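TRAP dicarboxylate transporter-DctP subunit (Desulfovibrio salexigens, PDB 4N6D) probably serves as the periplasmic solute-binding component of a TRAP transporter, capturing a substrate such as an organic acid and delivering it to the membrane permease. Local coordinates at residues V93-A96 with V101-L104; D126-T129 with E135-R138; K41-V46 with Y233-I238. All blocks are in the same frame, centred on the assembly; numbering follows the deposited sequence.

Contact 1. Residues V93-A96 with V101-L104. With EDO (1,2-ethanediol), chain E.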
loop_
_atom_site.group_PDB
_atom_site.type_symbol
_atom_site.label_atom_id
_atom_site.label_comp_id
_atom_site.label_asym_id
_atom_site.label_seq_id
_atom_site.Cartn_x
_atom_site.Cartn_y
_atom_site.Cartn_z
ATOM N N VAL A 93 -1.321 10.570 1.656
ATOM C CA VAL A 93 0.082 10.484 1.290
ATOM C C VAL A 93 0.507 9.042 1.032
ATOM O O VAL A 93 0.303 8.175 1.868
ATOM C CB VAL A 93 0.967 11.085 2.380
ATOM C CG1 VAL A 93 2.445 10.952 2.013
ATOM C CG2 VAL A 93 0.595 12.558 2.635
ATOM N N SER A 94 1.118 8.803 -0.126
ATOM C CA SER A 94 1.784 7.537 -0.416
ATOM C C SER A 94 3.226 7.680 0.045
ATOM O O SER A 94 4.001 8.403 -0.559
ATOM C CB SER A 94 1.735 7.241 -1.915
ATOM O OG SER A 94 2.420 6.030 -2.216
ATOM N N LEU A 95 3.594 7.006 1.129
ATOM C CA LEU A 95 4.883 7.292 1.752
ATOM C C LEU A 95 6.074 7.044 0.827
ATOM O O LEU A 95 7.072 7.751 0.907
ATOM C CB LEU A 95 5.070 6.495 3.046
ATOM C CG LEU A 95 3.924 6.525 4.057
ATOM C CD1 LEU A 95 4.361 5.767 5.334
ATOM C CD2 LEU A 95 3.499 7.949 4.425
ATOM N N ALA A 96 5.971 6.022 -0.009
ATOM C CA ALA A 96 7.056 5.620 -0.893
ATOM C C ALA A 96 7.457 6.711 -1.874
ATOM O O ALA A 96 8.567 6.685 -2.398
ATOM C CB ALA A 96 6.675 4.346 -1.670
ATOM N N VAL A 101 11.510 11.182 3.986
ATOM C CA VAL A 101 10.579 11.976 4.770
ATOM C C VAL A 101 9.963 11.126 5.900
ATOM O O VAL A 101 9.539 11.671 6.925
ATOM C CB VAL A 101 9.509 12.549 3.868
ATOM C CG1 VAL A 101 8.491 13.342 4.652
ATOM C CG2 VAL A 101 10.156 13.427 2.789
ATOM N N PHE A 102 9.945 9.808 5.704
ATOM C CA PHE A 102 9.301 8.870 6.643
ATOM C C PHE A 102 10.241 7.730 7.019
ATOM O O PHE A 102 10.006 6.581 6.679
ATOM C CB PHE A 102 8.025 8.325 6.011
ATOM C CG PHE A 102 7.071 9.412 5.601
ATOM C CD1 PHE A 102 6.332 10.083 6.542
ATOM C CD2 PHE A 102 6.932 9.770 4.265
ATOM C CE1 PHE A 102 5.471 11.089 6.175
ATOM C CE2 PHE A 102 6.068 10.799 3.910
ATOM C CZ PHE A 102 5.343 11.436 4.865
ATOM N N PRO A 103 11.321 8.051 7.728
ATOM C CA PRO A 103 12.330 7.018 8.003
ATOM C C PRO A 103 11.810 5.842 8.798
ATOM O O PRO A 103 12.363 4.744 8.649
ATOM C CB PRO A 103 13.387 7.760 8.812
ATOM C CG PRO A 103 12.740 9.027 9.262
ATOM C CD PRO A 103 11.771 9.379 8.180
ATOM N N LEU A 104 10.809 6.045 9.649
ATOM C CA LEU A 104 10.273 4.892 10.399
ATOM C C LEU A 104 9.229 4.156 9.592
ATOM O O LEU A 104 9.375 2.953 9.343
ATOM C CB LEU A 104 9.681 5.299 11.748
ATOM C CG LEU A 104 9.360 4.064 12.607
ATOM C CD1 LEU A 104 9.835 4.283 14.030
ATOM C CD2 LEU A 104 7.889 3.826 12.546
HETATM C C1 EDO E . 1.502 11.668 -2.713
HETATM O O1 EDO E . 2.197 10.849 -1.773
HETATM C C2 EDO E . 0.879 12.769 -1.881
HETATM O O2 EDO E . 1.914 13.265 -1.013
#
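Leu95 and Phe102 turn their side chains in the same sense: in each, CG lies anti to its own carbonyl carbon (chi1 -49° in Leu95), which carries the leucine branch across to the phenylalanine ring. The two side chains cross at about a right angle. Leu95 CD2 sits over the centre of one ring face, 3.8 Å from the centroid of Phe102 and 6° off the ring normal, a CH-pi contact in which all six ring carbons lie at nearly equal distance from the methyl group. Val101 CG1 from the same loop covers the opposite face nearer the rim, so the ring is held between two aliphatic groups. Val93 adds one branch: its CG1 reaches Phe102 CE2 obliquely at 4.1 Å. A beta-branched valine suits the strand ending at Ser94, while the unbranched CB of Leu95 lets its isobutyl group reach out where the chain begins a 3-10 turn.

The backbone here is bound to strand 234-240, through Val93 with Ala236 and Leu95 with Pro234. At Ser94 a 1,2-ethanediol, probably from the crystallisation liquor, takes the N-H through O1 (Ser94 N to O1 2.8 Å), and it is also bonded to His98 NE2. Phe136, from the loop before strand 139-146, also meets the ring of Phe102.

The side chains of the two segments thus meet through hydrocarbon: with weakly polarised methyl C-H groups over the electron-rich ring face, dispersion and a small electrostatic term probably attach the loop to the end of the strand, while backbone bonds fix the strand itself.

Contact 2. Residues D126-T129 with E135-R138. With I3C (5-amino-2,4,6-triiodobenzene-1,3-dicarboxylic acid), chain C.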
loop_
_atom_site.group_PDB
_atom_site.type_symbol
_atom_site.label_atom_id
_atom_site.label_comp_id
_atom_site.label_asym_id
_atom_site.label_seq_id
_atom_site.Cartn_x
_atom_site.Cartn_y
_atom_site.Cartn_z
ATOM N N ASP A 126 -0.784 -0.089 13.908
ATOM C CA ASP A 126 -0.239 -0.441 15.209
ATOM C C ASP A 126 1.202 0.051 15.390
ATOM O O ASP A 126 1.581 0.508 16.480
ATOM C CB ASP A 126 -0.263 -1.955 15.466
ATOM C CG ASP A 126 -1.629 -2.482 15.836
ATOM O OD1 ASP A 126 -2.565 -1.682 16.055
ATOM O OD2 ASP A 126 -1.736 -3.725 15.977
ATOM N N LEU A 127 2.017 -0.062 14.343
ATOM C CA LEU A 127 3.391 0.373 14.450
ATOM C C LEU A 127 3.434 1.879 14.674
ATOM O O LEU A 127 4.194 2.362 15.517
ATOM C CB LEU A 127 4.214 -0.025 13.215
ATOM C CG LEU A 127 5.699 0.275 13.375
ATOM C CD1 LEU A 127 6.390 -0.804 14.232
ATOM C CD2 LEU A 127 6.402 0.431 12.018
ATOM N N TYR A 128 2.627 2.612 13.912
ATOM C CA TYR A 128 2.544 4.056 14.069
ATOM C C TYR A 128 2.107 4.414 15.484
ATOM O O TYR A 128 2.700 5.282 16.121
ATOM C CB TYR A 128 1.591 4.690 13.037
ATOM C CG TYR A 128 1.187 6.071 13.487
ATOM C CD1 TYR A 128 2.072 7.133 13.373
ATOM C CD2 TYR A 128 -0.027 6.278 14.121
ATOM C CE1 TYR A 128 1.732 8.373 13.836
ATOM C CE2 TYR A 128 -0.368 7.522 14.586
ATOM C CZ TYR A 128 0.510 8.551 14.439
ATOM O OH TYR A 128 0.161 9.797 14.908
ATOM N N THR A 129 1.075 3.749 15.985
ATOM C CA THR A 129 0.536 4.075 17.292
ATOM C C THR A 129 1.569 3.814 18.395
ATOM O O THR A 129 1.637 4.542 19.397
ATOM C CB THR A 129 -0.729 3.270 17.574
ATOM O OG1 THR A 129 -1.746 3.684 16.649
ATOM C CG2 THR A 129 -1.193 3.502 18.999
ATOM N N GLU A 135 8.335 11.976 12.290
ATOM C CA GLU A 135 8.073 12.295 10.890
ATOM C C GLU A 135 6.653 12.817 10.675
ATOM O O GLU A 135 6.367 13.521 9.676
ATOM C CB GLU A 135 8.329 11.086 9.983
ATOM C CG GLU A 135 7.471 9.883 10.268
ATOM C CD GLU A 135 8.182 8.559 9.980
ATOM O OE1 GLU A 135 9.406 8.476 10.210
ATOM O OE2 GLU A 135 7.504 7.620 9.524
ATOM N N PHE A 136 5.755 12.496 11.599
ATOM C CA PHE A 136 4.365 12.965 11.489
ATOM C C PHE A 136 4.010 14.073 12.467
ATOM O O PHE A 136 2.843 14.410 12.618
ATOM C CB PHE A 136 3.377 11.807 11.664
ATOM C CG PHE A 136 3.352 10.854 10.507
ATOM C CD1 PHE A 136 2.852 11.256 9.290
ATOM C CD2 PHE A 136 3.818 9.556 10.643
ATOM C CE1 PHE A 136 2.816 10.376 8.215
ATOM C CE2 PHE A 136 3.788 8.671 9.549
ATOM C CZ PHE A 136 3.293 9.096 8.360
ATOM N N LYS A 137 5.005 14.657 13.113
ATOM C CA LYS A 137 4.748 15.578 14.216
ATOM C C LYS A 137 3.962 16.833 13.838
ATOM O O LYS A 137 3.323 17.447 14.702
ATOM C CB LYS A 137 6.064 16.002 14.878
ATOM C CG LYS A 137 6.865 17.009 14.052
ATOM C CD LYS A 137 8.092 17.515 14.799
ATOM C CE LYS A 137 8.167 19.035 14.795
ATOM N NZ LYS A 137 9.534 19.519 14.410
ATOM N N ARG A 138 3.980 17.205 12.563
ATOM C CA ARG A 138 3.286 18.408 12.106
ATOM C C ARG A 138 1.802 18.184 11.871
ATOM O O ARG A 138 1.060 19.146 11.646
ATOM C CB ARG A 138 3.904 18.896 10.814
ATOM C CG ARG A 138 5.365 19.227 10.968
ATOM C CD ARG A 138 5.618 20.686 10.849
ATOM N NE ARG A 138 7.055 20.939 10.802
ATOM C CZ ARG A 138 7.755 21.553 11.744
ATOM N NH1 ARG A 138 9.064 21.723 11.578
ATOM N NH2 ARG A 138 7.157 22.004 12.841
HETATM I I3 I3C C . 6.901 27.634 13.841
HETATM I I2 I3C C . 7.177 24.053 8.946
HETATM I I1 I3C C . 3.965 29.101 8.833
HETATM O O8 I3C C . 5.819 30.284 11.780
HETATM O O9 I3C C . 3.934 29.280 12.316
HETATM C C10 I3C C . 5.308 26.371 7.869
HETATM N N13 I3C C . 7.734 25.102 11.955
HETATM C C1 I3C C . 5.576 28.027 11.159
HETATM C C6 I3C C . 6.402 27.161 11.851
HETATM C C5 I3C C . 6.884 26.008 11.254
HETATM C C4 I3C C . 6.524 25.768 9.950
HETATM C C3 I3C C . 5.695 26.634 9.269
HETATM C C2 I3C C . 5.224 27.773 9.862
HETATM C C7 I3C C . 5.075 29.265 11.791
HETATM O O11 I3C C . 4.258 25.736 7.592
HETATM O O12 I3C C . 6.057 26.816 6.966
#
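Aromatic packing joins Tyr128, on helix 117-131, to Phe136, in the loop that leads to strand 139-146. Phe136 CD2 sits against the CD1-CE1 bond of Tyr128, 4.0 Å from either end, and the ring planes stand at 87° with their centroids 5.8 Å apart; the approach is oblique. With CG anti to the backbone N (chi1 162°), Tyr128 extends off the helix towards the loop. Both rings also rest on Val141 and Met144 of strand 139-146, so the pair fills the wedge between helix and sheet, and Phe136 continues onto Ala236 and Ile238.

Polar bonds anchor the flanks. Glu135 accepts from two backbone N-H groups, with OE1 on Leu104 and OE2 on Ser105, which ties this loop to the preceding one. On the helix, Asp126 forms salt bridges with Lys335 and Arg260.

The phasing compound I3C meets the two segments at Arg138, over one face of the guanidinium. Iodine I2 is 3.6 Å from Arg138 NE, and the amine N13 is 3.3 Å from Arg138 NH2. Lys137 CE lies over the opposite face. Arg81, hydrogen-bonded to I3C, and Met84 complete the site.

Chemically, the contact divides its work: the aromatic rings join helix to loop, carboxylates hold the backbone and neighbouring helices, and the flat guanidinium packs on an iodine and the amine of I3C and does not pair with its carboxylates.

Contact 3. Residues K41-V46 with Y233-I238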
loop_
_atom_site.group_PDB
_atom_site.type_symbol
_atom_site.label_atom_id
_atom_site.label_comp_id
_atom_site.label_asym_id
_atom_site.label_seq_id
_atom_site.Cartn_x
_atom_site.Cartn_y
_atom_site.Cartn_z
ATOM N N LYS A 41 -11.979 6.098 -8.576
ATOM C CA LYS A 41 -12.320 4.670 -8.477
ATOM C C LYS A 41 -11.346 3.847 -7.640
ATOM O O LYS A 41 -11.650 2.705 -7.267
ATOM C CB LYS A 41 -12.433 4.046 -9.878
ATOM C CG LYS A 41 -13.702 4.426 -10.615
ATOM C CD LYS A 41 -13.698 3.903 -12.055
ATOM C CE LYS A 41 -14.524 4.782 -12.990
ATOM N NZ LYS A 41 -14.446 4.309 -14.410
ATOM N N THR A 42 -10.171 4.403 -7.353
ATOM C CA THR A 42 -9.107 3.641 -6.706
ATOM C C THR A 42 -9.276 3.595 -5.185
ATOM O O THR A 42 -9.938 4.450 -4.583
ATOM C CB THR A 42 -7.718 4.207 -7.050
ATOM O OG1 THR A 42 -7.565 5.509 -6.478
ATOM C CG2 THR A 42 -7.529 4.291 -8.568
ATOM N N PHE A 43 -8.652 2.610 -4.550
ATOM C CA PHE A 43 -8.920 2.355 -3.144
ATOM C C PHE A 43 -8.650 3.525 -2.169
ATOM O O PHE A 43 -9.404 3.696 -1.217
ATOM C CB PHE A 43 -8.296 1.024 -2.664
ATOM C CG PHE A 43 -6.843 1.111 -2.280
ATOM C CD1 PHE A 43 -5.847 0.939 -3.228
ATOM C CD2 PHE A 43 -6.476 1.322 -0.959
ATOM C CE1 PHE A 43 -4.505 1.017 -2.866
ATOM C CE2 PHE A 43 -5.139 1.368 -0.597
ATOM C CZ PHE A 43 -4.164 1.236 -1.551
ATOM N N PRO A 44 -7.620 4.372 -2.415
ATOM C CA PRO A 44 -7.422 5.468 -1.455
ATOM C C PRO A 44 -8.596 6.453 -1.474
ATOM O O PRO A 44 -8.913 7.080 -0.460
ATOM C CB PRO A 44 -6.143 6.150 -1.964
ATOM C CG PRO A 44 -5.434 5.044 -2.739
ATOM C CD PRO A 44 -6.554 4.346 -3.429
ATOM N N CYS A 45 -9.250 6.581 -2.622
ATOM C CA CYS A 45 -10.401 7.481 -2.714
ATOM C C CYS A 45 -11.660 6.796 -2.229
ATOM O O CYS A 45 -12.480 7.407 -1.562
ATOM C CB CYS A 45 -10.583 7.969 -4.137
ATOM S SG CYS A 45 -9.252 9.124 -4.584
ATOM N N VAL A 46 -11.812 5.515 -2.540
ATOM C CA VAL A 46 -12.990 4.790 -2.063
ATOM C C VAL A 46 -13.046 4.797 -0.539
ATOM O O VAL A 46 -14.099 5.045 0.061
ATOM C CB VAL A 46 -13.006 3.341 -2.602
ATOM C CG1 VAL A 46 -14.057 2.497 -1.894
ATOM C CG2 VAL A 46 -13.257 3.353 -4.090
ATOM N N TYR A 233 2.541 -0.969 -0.501
ATOM C CA TYR A 233 2.734 0.468 -0.418
ATOM C C TYR A 233 1.932 1.020 0.748
ATOM O O TYR A 233 0.712 0.861 0.775
ATOM C CB TYR A 233 2.252 1.161 -1.697
ATOM C CG TYR A 233 3.033 0.749 -2.906
ATOM C CD1 TYR A 233 4.252 1.340 -3.202
ATOM C CD2 TYR A 233 2.564 -0.244 -3.737
ATOM C CE1 TYR A 233 4.988 0.940 -4.302
ATOM C CE2 TYR A 233 3.289 -0.649 -4.840
ATOM C CZ TYR A 233 4.493 -0.050 -5.117
ATOM O OH TYR A 233 5.217 -0.451 -6.221
ATOM N N PRO A 234 2.608 1.662 1.705
ATOM C CA PRO A 234 1.915 2.269 2.838
ATOM C C PRO A 234 1.453 3.714 2.565
ATOM O O PRO A 234 2.114 4.486 1.853
ATOM C CB PRO A 234 2.977 2.273 3.929
ATOM C CG PRO A 234 4.269 2.457 3.177
ATOM C CD PRO A 234 4.074 1.749 1.859
ATOM N N PHE A 235 0.326 4.055 3.183
ATOM C CA PHE A 235 -0.293 5.372 3.035
ATOM C C PHE A 235 -0.623 5.930 4.407
ATOM O O PHE A 235 -0.905 5.171 5.336
ATOM C CB PHE A 235 -1.628 5.251 2.288
ATOM C CG PHE A 235 -1.508 4.829 0.848
ATOM C CD1 PHE A 235 -1.298 3.498 0.503
ATOM C CD2 PHE A 235 -1.633 5.754 -0.161
ATOM C CE1 PHE A 235 -1.191 3.117 -0.803
ATOM C CE2 PHE A 235 -1.537 5.374 -1.489
ATOM C CZ PHE A 235 -1.310 4.047 -1.804
ATOM N N ALA A 236 -0.616 7.256 4.513
ATOM C CA ALA A 236 -1.109 7.942 5.691
ATOM C C ALA A 236 -2.155 8.968 5.301
ATOM O O ALA A 236 -2.024 9.640 4.275
ATOM C CB ALA A 236 0.039 8.634 6.434
ATOM N N ILE A 237 -3.197 9.066 6.113
ATOM C CA ILE A 237 -4.156 10.169 6.006
ATOM C C ILE A 237 -3.805 11.192 7.078
ATOM O O ILE A 237 -3.813 10.896 8.282
ATOM C CB ILE A 237 -5.598 9.689 6.163
ATOM C CG1 ILE A 237 -5.924 8.570 5.147
ATOM C CG2 ILE A 237 -6.555 10.882 6.044
ATOM C CD1 ILE A 237 -5.647 8.941 3.680
ATOM N N ILE A 238 -3.436 12.388 6.628
ATOM C CA ILE A 238 -2.942 13.432 7.524
ATOM C C ILE A 238 -3.905 14.606 7.569
ATOM O O ILE A 238 -4.560 14.914 6.573
ATOM C CB ILE A 238 -1.515 13.939 7.101
ATOM C CG1 ILE A 238 -1.469 14.381 5.632
ATOM C CG2 ILE A 238 -0.457 12.858 7.370
ATOM C CD1 ILE A 238 -0.205 15.194 5.252
#
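The start of helix 43-58, the first helix after the opening strand of a type II periplasmic binding-protein fold, packs here against strand 234-240, in the central sheet of the domain. Phe43 and Phe235 approach from opposite directions and form an offset edge-to-face pair, the edge of Phe43 turned to the face of Phe235, with planes at 81°. The closest atoms are Phe43 CZ and Phe235 CE1, 3.6 Å apart. Phe43 carries CG between the backbone N and the carbonyl carbon (chi1 83°), which swings the end of the ring round to Phe235.

Pro44 CG approaches obliquely from the same side of the ring plane as Phe43, 4.1 Å from Phe235 CE2. Proline fits the first turn, where a residue need not donate its N-H. Thr42 occupies the N-cap position, and its O accepts from both Cys45 N and Val46 N.

The ring of Phe145 meets that of Phe235 with planes at about 20°, and Phe43 also touches Thr266, Tyr269 and Met270 of helix 249-285. An aromatic edge carries partly positive hydrogens and an aromatic face is electron-rich, so the meeting of the two phenylalanines probably adds a modest electrostatic attraction to the dispersion that joins helix to sheet.

Overall arrangement
From the N terminus, segment 41-46 opens the longest loop, which contact 3 closes only when the chain returns at 233-238. The other two contacts are nested within it and follow in series. Contact 1 closes a short turn just after strand 90-94; contact 2 then closes the turn from helix 117-131 to strand 139-146. Strands 90-94 and 234-240 are neighbours, so contacts 1 and 3 share one sheet, joined by backbone bonds. Contacts 1 and 2 meet through Glu135, and Phe136 of contact 2 packs on Ala236 of the strand used in contact 3. Together they tie two helices and two loops to the central sheet of one domain.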